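Local coordinates for cytochrome c, putative (Shewanella oneidensis, PDB 1SP3), which carries eight c-type hemes and probably works as a respiratory oxidoreductase, reducing tetrathionate, at residues L47-V53 against N296-D302; H78-G82 against T94-I100; F239-P245 against W280-P286. All coordinates share one frame. Numbering follows the deposited sequence.

The three contacts lie well apart, their centres 29 to 32 Å from one another, and none touches another. Contact 1 makes the longest link in sequence of the three, 243 residues, and both other contacts fall between its two segments. It alone of the three joins the N-terminal hairpin of strands 44-47 and 50-53 to the large mixed sheet, at strand 295-297. Contact 2 closes first, over a short loop beside three hemes, and is local to the heme region. Contact 3 follows, at the end of the strand pair 246-251/276-281 of the same mixed sheet, and lies across the chain's centre from each of the others.

Contact 1: residues L47-V53 against N296-D302; sequences LPDRTVV and NAYMAGD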
loop_
_atom_site.group_PDB
_atom_site.type_symbol
_atom_site.label_atom_id
_atom_site.label_comp_id
_atom_site.label_asym_id
_atom_site.label_seq_id
_atom_site.Cartn_x
_atom_site.Cartn_y
_atom_site.Cartn_z
ATOM N N LEU A 47 5.088 14.842 -8.930
ATOM C CA LEU A 47 5.816 14.056 -9.930
ATOM C C LEU A 47 6.970 14.844 -10.624
ATOM O O LEU A 47 6.961 16.069 -10.628
ATOM C CB LEU A 47 4.817 13.504 -10.992
ATOM C CG LEU A 47 3.600 12.718 -10.446
ATOM C CD1 LEU A 47 2.762 12.162 -11.618
ATOM C CD2 LEU A 47 3.964 11.588 -9.370
ATOM N N PRO A 48 7.933 14.197 -11.249
ATOM C CA PRO A 48 9.055 14.927 -11.840
ATOM C C PRO A 48 8.657 16.157 -12.679
ATOM O O PRO A 48 9.290 17.223 -12.558
ATOM C CB PRO A 48 9.714 13.848 -12.714
ATOM C CG PRO A 48 9.502 12.620 -11.917
ATOM C CD PRO A 48 8.066 12.753 -11.482
ATOM N N ASP A 49 7.554 16.034 -13.422
ATOM C CA ASP A 49 7.163 16.987 -14.448
ATOM C C ASP A 49 5.817 17.701 -14.209
ATOM O O ASP A 49 5.402 18.481 -15.032
ATOM C CB ASP A 49 7.036 16.220 -15.770
ATOM C CG ASP A 49 6.068 15.011 -15.674
ATOM O OD1 ASP A 49 6.206 14.138 -14.715
ATOM O OD2 ASP A 49 5.129 14.855 -16.547
ATOM N N ARG A 50 5.117 17.377 -13.124
ATOM C CA ARG A 50 3.747 17.874 -12.862
ATOM C C ARG A 50 3.305 17.548 -11.423
ATOM O O ARG A 50 3.797 16.568 -10.839
ATOM C CB ARG A 50 2.723 17.270 -13.853
ATOM C CG ARG A 50 2.861 15.745 -14.054
ATOM C CD ARG A 50 1.771 15.009 -14.950
ATOM N NE ARG A 50 2.108 13.591 -14.994
ATOM C CZ ARG A 50 1.409 12.621 -15.581
ATOM N NH1 ARG A 50 0.245 12.887 -16.224
ATOM N NH2 ARG A 50 1.910 11.344 -15.498
ATOM N N THR A 51 2.415 18.370 -10.840
ATOM C CA THR A 51 1.728 18.019 -9.572
ATOM C C THR A 51 0.330 17.417 -9.868
ATOM O O THR A 51 -0.421 17.911 -10.735
ATOM C CB THR A 51 1.594 19.218 -8.623
ATOM O OG1 THR A 51 2.894 19.673 -8.269
ATOM C CG2 THR A 51 1.014 18.834 -7.326
ATOM N N VAL A 52 0.036 16.296 -9.204
ATOM C CA VAL A 52 -1.202 15.590 -9.482
ATOM C C VAL A 52 -1.930 15.335 -8.209
ATOM O O VAL A 52 -1.404 15.468 -7.127
ATOM C CB VAL A 52 -0.996 14.189 -10.186
ATOM C CG1 VAL A 52 -0.541 14.375 -11.639
ATOM C CG2 VAL A 52 -0.037 13.269 -9.357
ATOM N N VAL A 53 -3.187 14.995 -8.379
ATOM C CA VAL A 53 -3.990 14.438 -7.324
ATOM C C VAL A 53 -3.972 12.919 -7.476
ATOM O O VAL A 53 -4.508 12.371 -8.409
ATOM C CB VAL A 53 -5.386 15.102 -7.232
ATOM C CG1 VAL A 53 -6.272 14.347 -6.175
ATOM C CG2 VAL A 53 -5.194 16.575 -6.781
ATOM N N ASN A 296 8.080 8.837 -9.366
ATOM C CA ASN A 296 7.271 8.962 -10.547
ATOM C C ASN A 296 6.043 8.057 -10.465
ATOM O O ASN A 296 6.078 7.015 -9.806
ATOM C CB ASN A 296 8.096 8.699 -11.829
ATOM C CG ASN A 296 7.611 9.587 -13.000
ATOM O OD1 ASN A 296 6.538 10.235 -12.896
ATOM N ND2 ASN A 296 8.379 9.641 -14.067
ATOM N N ALA A 297 4.957 8.461 -11.126
ATOM C CA ALA A 297 3.780 7.615 -11.214
ATOM C C ALA A 297 3.103 7.639 -12.591
ATOM O O ALA A 297 2.987 8.667 -13.205
ATOM C CB ALA A 297 2.753 7.958 -10.100
ATOM N N TYR A 298 2.608 6.478 -13.017
ATOM C CA TYR A 298 1.743 6.363 -14.162
ATOM C C TYR A 298 0.348 6.851 -13.767
ATOM O O TYR A 298 -0.202 6.419 -12.745
ATOM C CB TYR A 298 1.689 4.897 -14.655
ATOM C CG TYR A 298 0.736 4.798 -15.868
ATOM C CD1 TYR A 298 1.211 5.039 -17.176
ATOM C CD2 TYR A 298 -0.627 4.570 -15.695
ATOM C CE1 TYR A 298 0.344 5.009 -18.297
ATOM C CE2 TYR A 298 -1.525 4.507 -16.841
ATOM C CZ TYR A 298 -1.005 4.750 -18.133
ATOM O OH TYR A 298 -1.834 4.718 -19.263
ATOM N N MET A 299 -0.222 7.775 -14.524
ATOM C CA MET A 299 -1.555 8.230 -14.183
ATOM C C MET A 299 -2.536 7.930 -15.316
ATOM O O MET A 299 -2.106 7.684 -16.465
ATOM C CB MET A 299 -1.597 9.722 -13.931
ATOM C CG MET A 299 -0.556 10.194 -12.958
ATOM S SD MET A 299 -1.197 9.767 -11.365
ATOM C CE MET A 299 -2.622 10.745 -11.218
ATOM N N ALA A 300 -3.833 7.901 -14.967
ATOM C CA ALA A 300 -4.831 7.480 -15.926
ATOM C C ALA A 300 -4.766 8.358 -17.136
ATOM O O ALA A 300 -4.629 9.526 -17.032
ATOM C CB ALA A 300 -6.219 7.513 -15.313
ATOM N N GLY A 301 -4.802 7.739 -18.305
ATOM C CA GLY A 301 -4.653 8.467 -19.542
ATOM C C GLY A 301 -3.254 8.662 -20.080
ATOM O O GLY A 301 -3.167 9.114 -21.195
ATOM N N ASP A 302 -2.175 8.381 -19.323
ATOM C CA ASP A 302 -0.806 8.606 -19.783
ATOM C C ASP A 302 -0.560 7.654 -20.957
ATOM O O ASP A 302 -0.994 6.527 -20.908
ATOM C CB ASP A 302 0.187 8.175 -18.702
ATOM C CG ASP A 302 0.336 9.184 -17.581
ATOM O OD1 ASP A 302 -0.411 10.179 -17.530
ATOM O OD2 ASP A 302 1.236 9.076 -16.729
HETATM O O HOH W 1 5.189 11.893 -14.585
#
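L47-V53 forms the turn and second strand of the hairpin 44-47/50-53, with a type I turn from L47 to R50 closed by two weak backbone hydrogen bonds between those residues, and its flank lies against N296-D302. No backbone hydrogen bond crosses between the segments. The CA atoms of L47 and N296 are 5.3 Å apart, but those of V52 and M299 are 8.7 Å apart, leaving room for side chains. Past A297 the second segment leaves its strand and folds into a type II turn, M299 to D302, with G301 at positive phi.

The one direct polar link across the segments is the R50-D302 salt bridge. The extended arginine presents two nitrogens to the carboxylate: NH2 of R50 lies 2.7 Å from OD2 of D302, and NH1 of R50 3.1 Å from OD1 of D302, both as hydrogen bonds. M299 N also donates to D302 OD2 at 2.9 Å, so this oxygen accepts from both M299 N and R50 NH2. D49 adds a second, long charge contact to R50, with D49 OD2 3.6 Å from R50 NE and well out of the guanidinium plane. A water links D49 OD1 (2.5 Å) to N296 OD1 (2.7 Å). Beneath the charges, M299 CG packs over a guanidinium face, 3.7 Å from R50 NH2, while L47 CD2 meets A297 CB at 3.9 Å and V52 CB meets M299 CE at 3.9 Å.

This surface contact fastens the two-stranded sheet 44-47/50-53 to the edge of the mixed sheet, where strand 295-297 pairs with 310-315 and Y298 packs edge-to-face on F345.

Contact 2: residues H78-G82 against T94-I100; sequences HAGYG and TKVDCLI. With HEC (heme c), chain E.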
loop_
_atom_site.group_PDB
_atom_site.type_symbol
_atom_site.label_atom_id
_atom_site.label_comp_id
_atom_site.label_asym_id
_atom_site.label_seq_id
_atom_site.Cartn_x
_atom_site.Cartn_y
_atom_site.Cartn_z
ATOM N N HIS A 78 -12.298 1.084 2.974
ATOM C CA HIS A 78 -12.497 2.526 3.188
ATOM C C HIS A 78 -13.082 2.767 4.594
ATOM O O HIS A 78 -13.999 2.079 5.008
ATOM C CB HIS A 78 -13.465 3.115 2.120
ATOM C CG HIS A 78 -13.693 4.577 2.237
ATOM N ND1 HIS A 78 -14.961 5.100 2.412
ATOM C CD2 HIS A 78 -12.833 5.643 2.209
ATOM C CE1 HIS A 78 -14.882 6.428 2.457
ATOM N NE2 HIS A 78 -13.607 6.785 2.291
ATOM N N ALA A 79 -12.574 3.773 5.308
ATOM C CA ALA A 79 -13.091 4.119 6.637
ATOM C C ALA A 79 -14.464 4.839 6.529
ATOM O O ALA A 79 -14.677 5.899 7.156
ATOM C CB ALA A 79 -12.052 4.997 7.408
ATOM N N GLY A 80 -15.347 4.267 5.700
ATOM C CA GLY A 80 -16.638 4.803 5.371
ATOM C C GLY A 80 -17.688 3.731 5.148
ATOM O O GLY A 80 -17.355 2.493 5.059
ATOM N N TYR A 81 -18.961 4.159 4.988
ATOM C CA TYR A 81 -20.031 3.204 4.689
ATOM C C TYR A 81 -20.781 3.591 3.379
ATOM O O TYR A 81 -21.385 4.615 3.354
ATOM C CB TYR A 81 -21.109 3.221 5.803
ATOM C CG TYR A 81 -20.611 2.825 7.176
ATOM C CD1 TYR A 81 -20.819 3.670 8.283
ATOM C CD2 TYR A 81 -20.034 1.575 7.386
ATOM C CE1 TYR A 81 -20.379 3.268 9.578
ATOM C CE2 TYR A 81 -19.616 1.198 8.622
ATOM C CZ TYR A 81 -19.787 2.036 9.731
ATOM O OH TYR A 81 -19.332 1.615 10.986
ATOM N N GLY A 82 -20.794 2.753 2.329
ATOM C CA GLY A 82 -21.623 3.065 1.143
ATOM C C GLY A 82 -20.916 3.582 -0.104
ATOM O O GLY A 82 -21.584 3.887 -1.071
ATOM N N THR A 94 -22.495 11.198 8.696
ATOM C CA THR A 94 -22.983 9.883 9.179
ATOM C C THR A 94 -22.427 8.659 8.441
ATOM O O THR A 94 -22.703 7.493 8.858
ATOM C CB THR A 94 -24.526 9.806 9.215
ATOM O OG1 THR A 94 -24.969 9.780 7.871
ATOM C CG2 THR A 94 -25.105 11.131 9.717
ATOM N N LYS A 95 -21.676 8.892 7.382
ATOM C CA LYS A 95 -21.047 7.787 6.627
ATOM C C LYS A 95 -19.612 7.447 7.014
ATOM O O LYS A 95 -18.967 6.632 6.361
ATOM C CB LYS A 95 -21.092 8.078 5.106
ATOM C CG LYS A 95 -22.534 8.252 4.570
ATOM C CD LYS A 95 -23.460 7.156 5.089
ATOM C CE LYS A 95 -24.920 7.302 4.504
ATOM N NZ LYS A 95 -25.728 6.044 4.744
ATOM N N VAL A 96 -19.085 8.050 8.071
ATOM C CA VAL A 96 -17.710 7.716 8.485
ATOM C C VAL A 96 -17.771 6.439 9.232
ATOM O O VAL A 96 -18.762 6.203 9.891
ATOM C CB VAL A 96 -17.148 8.844 9.331
ATOM C CG1 VAL A 96 -15.742 8.525 9.868
ATOM C CG2 VAL A 96 -17.187 10.107 8.470
ATOM N N ASP A 97 -16.755 5.583 9.100
ATOM C CA ASP A 97 -16.707 4.380 9.903
ATOM C C ASP A 97 -15.815 4.644 11.127
ATOM O O ASP A 97 -14.595 4.785 10.995
ATOM C CB ASP A 97 -16.217 3.207 9.008
ATOM C CG ASP A 97 -16.205 1.837 9.746
ATOM O OD1 ASP A 97 -16.191 1.780 11.035
ATOM O OD2 ASP A 97 -16.188 0.746 9.089
ATOM N N CYS A 98 -16.432 4.805 12.285
ATOM C CA CYS A 98 -15.762 5.078 13.543
ATOM C C CYS A 98 -15.353 3.850 14.204
ATOM O O CYS A 98 -14.473 3.905 15.011
ATOM C CB CYS A 98 -16.641 5.808 14.577
ATOM S SG CYS A 98 -17.135 7.372 13.908
ATOM N N LEU A 99 -15.950 2.726 13.850
ATOM C CA LEU A 99 -15.647 1.454 14.508
ATOM C C LEU A 99 -14.419 0.694 14.009
ATOM O O LEU A 99 -13.795 -0.076 14.797
ATOM C CB LEU A 99 -16.875 0.555 14.370
ATOM C CG LEU A 99 -18.128 1.254 14.876
ATOM C CD1 LEU A 99 -19.345 0.381 14.438
ATOM C CD2 LEU A 99 -18.082 1.497 16.429
ATOM N N ILE A 100 -14.091 0.860 12.725
ATOM C CA ILE A 100 -13.020 0.067 12.187
ATOM C C ILE A 100 -11.670 0.360 12.935
ATOM O O ILE A 100 -10.894 -0.563 13.222
ATOM C CB ILE A 100 -12.945 0.183 10.655
ATOM C CG1 ILE A 100 -11.874 -0.750 10.029
ATOM C CG2 ILE A 100 -12.695 1.605 10.238
ATOM C CD1 ILE A 100 -12.379 -2.111 9.922
HETATM FE FE HEC E . -10.460 8.114 16.083
HETATM C CHA HEC E . -8.369 9.153 18.599
HETATM C CHB HEC E . -13.078 9.226 17.980
HETATM C CHC HEC E . -12.492 7.466 13.441
HETATM C CHD HEC E . -7.942 6.647 14.383
HETATM N NA HEC E . -10.688 8.993 17.973
HETATM C C1A HEC E . -9.687 9.364 18.823
HETATM C C2A HEC E . -10.235 10.034 20.012
HETATM C C3A HEC E . -11.544 10.090 19.841
HETATM C C4A HEC E . -11.838 9.441 18.534
HETATM C CMA HEC E . -12.579 10.738 20.821
HETATM C CAA HEC E . -9.426 10.607 21.210
HETATM C CBA HEC E . -8.464 11.725 20.699
HETATM C CGA HEC E . -9.236 12.795 19.940
HETATM O O1A HEC E . -10.215 13.243 20.586
HETATM O O2A HEC E . -8.884 13.218 18.758
HETATM N NB HEC E . -12.332 8.316 15.790
HETATM C C1B HEC E . -13.263 8.783 16.668
HETATM C C2B HEC E . -14.522 8.810 15.973
HETATM C C3B HEC E . -14.340 8.346 14.747
HETATM C C4B HEC E . -12.977 8.002 14.596
HETATM C CMB HEC E . -15.883 9.259 16.612
HETATM C CAB HEC E . -15.414 8.232 13.603
HETATM C CBB HEC E . -16.183 9.292 13.201
HETATM N NC HEC E . -10.243 7.217 14.183
HETATM C C1C HEC E . -11.222 7.018 13.274
HETATM C C2C HEC E . -10.681 6.286 12.146
HETATM C C3C HEC E . -9.391 6.051 12.383
HETATM C C4C HEC E . -9.109 6.666 13.692
HETATM C CMC HEC E . -11.523 5.885 10.915
HETATM C CAC HEC E . -8.318 5.263 11.529
HETATM C CBC HEC E . -8.178 5.298 10.190
HETATM N ND HEC E . -8.507 7.943 16.435
HETATM C C1D HEC E . -7.633 7.267 15.573
HETATM C C2D HEC E . -6.335 7.323 16.121
HETATM C C3D HEC E . -6.475 8.168 17.391
HETATM C C4D HEC E . -7.848 8.453 17.531
HETATM C CMD HEC E . -4.993 6.729 15.532
HETATM C CAD HEC E . -5.381 8.531 18.397
HETATM C CBD HEC E . -5.172 7.269 19.232
HETATM C CGD HEC E . -4.048 7.323 20.244
HETATM O O1D HEC E . -3.630 6.226 20.719
HETATM O O2D HEC E . -3.582 8.450 20.563
HETATM O O HOH W 2 -18.991 3.701 12.873
#
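Two backbone hydrogen bonds hold these two segments together around a single bridge between G80 and V96, whose CA atoms are 4.4 Å apart. D97 N donates to A79 O at 2.9 Å, and Y81 N to K95 O at 2.8 Å; G80 CA also approaches K95 O, at 3.1 Å. A side chain on G80 would run into H78 ND1.

D97 caps helix 99-102: its OD1 accepts from I100 N at 2.8 Å and, weakly, from L99 N at 3.0 Å. Its OD2 is bound by K110 and Y108. The hydroxyl of Y81 pairs with Y108, and a water joins Y81 OH (2.8 Å) to C98 N (2.8 Å).

D97 CB sits over the Y81 ring face in a CH-pi contact, 4.1 Å from the centroid, and A79 CB meets I100 CG2 at 4.5 Å.

C98 SG bonds to heme CAB at 1.9 Å, with V96 CG1 3.4 Å from heme CBB and A79 CB 3.7 Å from heme CMC. C98, C101 and H102 form the CXXCH heme c motif, the cysteines bonded covalently and H102 as axial ligand.

Helix 15-34 packs on Y81 and V96, helix 37-40 on K95 and V96.

Contact 3: residues F239-P245 against W280-P286; sequences FFAKNEP and WEKMVKP
Run F239-P245 antiparallel to W280-P286, with F240 opposite V284 as a single hydrogen-bonded pair, CA to CA 5.2 Å. F240 N donates to V284 O at 2.9 Å, and F240 O accepts from V284 N at 2.8 Å. M283 N donates to A241 O at 2.7 Å, with A241 and M283 both at positive phi (48/47 and 61/63). P245 CA makes a CA-H...O contact with E281 O at 3.2 Å; E281 and T246 share a backbone hydrogen bond, and E281 O takes a weak one from T246 OG1. K242 NZ is satisfied by S403 among others, N243 ND2 by T168, and W280 NE1 by H269 O.

F240 chi1 p sets its ring face on V284 CB, 3.7 Å from the centroid. With F239 m and M283 chi1 t, chi2 p, M283 CE sits 3.9 Å from the F239 centroid, its SD making a Met-aromatic contact at 4.8 Å.

K242-E244 loop out between this isolated antiparallel beta bridge and strand pair 246-251/276-281, which it does not continue in register.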
loop_
_atom_site.group_PDB
_atom_site.type_symbol
_atom_site.label_atom_id
_atom_site.label_comp_id
_atom_site.label_asym_id
_atom_site.label_seq_id
_atom_site.Cartn_x
_atom_site.Cartn_y
_atom_site.Cartn_z
ATOM N N PHE A 239 14.966 -8.610 5.174
ATOM C CA PHE A 239 13.904 -9.427 4.545
ATOM C C PHE A 239 12.506 -8.892 4.887
ATOM O O PHE A 239 12.266 -8.396 6.033
ATOM C CB PHE A 239 13.962 -10.889 4.998
ATOM C CG PHE A 239 15.273 -11.604 4.611
ATOM C CD1 PHE A 239 16.333 -11.712 5.537
ATOM C CD2 PHE A 239 15.444 -12.125 3.318
ATOM C CE1 PHE A 239 17.532 -12.448 5.198
ATOM C CE2 PHE A 239 16.641 -12.850 2.943
ATOM C CZ PHE A 239 17.687 -13.023 3.900
ATOM N N PHE A 240 11.589 -9.027 3.918
ATOM C CA PHE A 240 10.183 -8.904 4.186
ATOM C C PHE A 240 9.421 -10.211 3.812
ATOM O O PHE A 240 10.021 -11.210 3.346
ATOM C CB PHE A 240 9.683 -7.659 3.479
ATOM C CG PHE A 240 9.688 -7.767 1.989
ATOM C CD1 PHE A 240 8.588 -8.258 1.327
ATOM C CD2 PHE A 240 10.759 -7.290 1.236
ATOM C CE1 PHE A 240 8.573 -8.315 -0.066
ATOM C CE2 PHE A 240 10.775 -7.371 -0.149
ATOM C CZ PHE A 240 9.708 -7.857 -0.806
ATOM N N ALA A 241 8.099 -10.217 3.993
ATOM C CA ALA A 241 7.305 -11.453 3.850
ATOM C C ALA A 241 8.019 -12.580 4.639
ATOM O O ALA A 241 8.268 -13.654 4.157
ATOM C CB ALA A 241 7.145 -11.850 2.355
ATOM N N LYS A 242 8.416 -12.272 5.846
ATOM C CA LYS A 242 9.143 -13.215 6.664
ATOM C C LYS A 242 8.324 -14.434 7.017
ATOM O O LYS A 242 8.889 -15.505 7.160
ATOM C CB LYS A 242 9.556 -12.500 7.929
ATOM C CG LYS A 242 10.767 -11.637 7.827
ATOM C CD LYS A 242 10.890 -10.808 9.163
ATOM C CE LYS A 242 12.112 -9.961 9.114
ATOM N NZ LYS A 242 12.369 -9.211 10.383
ATOM N N ASN A 243 7.004 -14.291 7.201
ATOM C CA ASN A 243 6.198 -15.354 7.830
ATOM C C ASN A 243 5.221 -16.045 6.885
ATOM O O ASN A 243 4.734 -17.124 7.197
ATOM C CB ASN A 243 5.456 -14.841 9.066
ATOM C CG ASN A 243 6.425 -14.345 10.131
ATOM O OD1 ASN A 243 7.466 -14.966 10.378
ATOM N ND2 ASN A 243 6.144 -13.186 10.691
ATOM N N GLU A 244 4.981 -15.408 5.744
ATOM C CA GLU A 244 3.868 -15.706 4.842
ATOM C C GLU A 244 4.269 -15.202 3.402
ATOM O O GLU A 244 4.698 -14.072 3.281
ATOM C CB GLU A 244 2.725 -14.850 5.345
ATOM C CG GLU A 244 1.320 -15.240 4.944
ATOM C CD GLU A 244 0.369 -14.969 6.098
ATOM O OE1 GLU A 244 0.295 -13.766 6.550
ATOM O OE2 GLU A 244 -0.259 -15.966 6.586
ATOM N N PRO A 245 3.991 -15.985 2.340
ATOM C CA PRO A 245 4.292 -15.599 0.944
ATOM C C PRO A 245 3.577 -14.321 0.547
ATOM O O PRO A 245 2.468 -14.166 1.008
ATOM C CB PRO A 245 3.731 -16.791 0.111
ATOM C CG PRO A 245 3.699 -17.949 1.092
ATOM C CD PRO A 245 3.323 -17.309 2.422
ATOM N N TRP A 280 4.596 -16.335 -6.045
ATOM C CA TRP A 280 4.646 -15.978 -4.700
ATOM C C TRP A 280 6.009 -16.227 -4.212
ATOM O O TRP A 280 6.703 -17.101 -4.754
ATOM C CB TRP A 280 3.715 -16.886 -3.932
ATOM C CG TRP A 280 2.269 -16.690 -4.324
ATOM C CD1 TRP A 280 1.604 -17.289 -5.368
ATOM C CD2 TRP A 280 1.313 -15.849 -3.656
ATOM N NE1 TRP A 280 0.304 -16.831 -5.396
ATOM C CE2 TRP A 280 0.088 -15.985 -4.330
ATOM C CE3 TRP A 280 1.369 -15.002 -2.538
ATOM C CZ2 TRP A 280 -1.089 -15.298 -3.919
ATOM C CZ3 TRP A 280 0.198 -14.286 -2.145
ATOM C CH2 TRP A 280 -1.000 -14.441 -2.825
ATOM N N GLU A 281 6.410 -15.468 -3.175
ATOM C CA GLU A 281 7.741 -15.656 -2.537
ATOM C C GLU A 281 7.634 -15.338 -1.064
ATOM O O GLU A 281 6.840 -14.459 -0.641
ATOM C CB GLU A 281 8.805 -14.795 -3.171
ATOM C CG GLU A 281 10.215 -15.355 -2.981
ATOM C CD GLU A 281 11.353 -14.432 -3.445
ATOM O OE1 GLU A 281 11.159 -13.666 -4.432
ATOM O OE2 GLU A 281 12.463 -14.497 -2.809
ATOM N N LYS A 282 8.388 -16.105 -0.260
ATOM C CA LYS A 282 8.444 -15.867 1.153
ATOM C C LYS A 282 9.931 -15.502 1.517
ATOM O O LYS A 282 10.844 -15.956 0.854
ATOM C CB LYS A 282 8.071 -17.206 1.785
ATOM C CG LYS A 282 7.365 -17.151 3.128
ATOM C CD LYS A 282 7.466 -18.505 3.899
ATOM C CE LYS A 282 8.320 -18.363 5.140
ATOM N NZ LYS A 282 7.782 -19.246 6.235
ATOM N N MET A 283 10.153 -14.715 2.561
ATOM C CA MET A 283 11.487 -14.381 3.005
ATOM C C MET A 283 12.271 -13.621 1.881
ATOM O O MET A 283 13.296 -14.117 1.337
ATOM C CB MET A 283 12.192 -15.636 3.579
ATOM C CG MET A 283 13.303 -15.288 4.587
ATOM S SD MET A 283 12.756 -14.489 6.199
ATOM C CE MET A 283 14.389 -14.382 6.819
ATOM N N VAL A 284 11.737 -12.423 1.524
ATOM C CA VAL A 284 12.110 -11.754 0.300
ATOM C C VAL A 284 13.123 -10.640 0.554
ATOM O O VAL A 284 12.899 -9.760 1.454
ATOM C CB VAL A 284 10.862 -11.180 -0.409
ATOM C CG1 VAL A 284 11.196 -10.701 -1.798
ATOM C CG2 VAL A 284 9.772 -12.275 -0.537
ATOM N N LYS A 285 14.209 -10.657 -0.205
ATOM C CA LYS A 285 15.095 -9.533 -0.177
ATOM C C LYS A 285 14.457 -8.429 -0.952
ATOM O O LYS A 285 13.853 -8.598 -2.044
ATOM C CB LYS A 285 16.429 -9.867 -0.820
ATOM C CG LYS A 285 17.189 -10.990 -0.083
ATOM C CD LYS A 285 18.385 -11.427 -0.914
ATOM C CE LYS A 285 19.209 -12.463 -0.083
ATOM N NZ LYS A 285 20.124 -13.294 -0.936
ATOM N N PRO A 286 14.591 -7.241 -0.391
ATOM C CA PRO A 286 14.202 -6.029 -1.108
ATOM C C PRO A 286 15.123 -5.789 -2.316
ATOM O O PRO A 286 16.208 -6.294 -2.346
ATOM C CB PRO A 286 14.435 -4.922 -0.068
ATOM C CG PRO A 286 14.366 -5.585 1.256
ATOM C CD PRO A 286 14.997 -6.962 1.009
#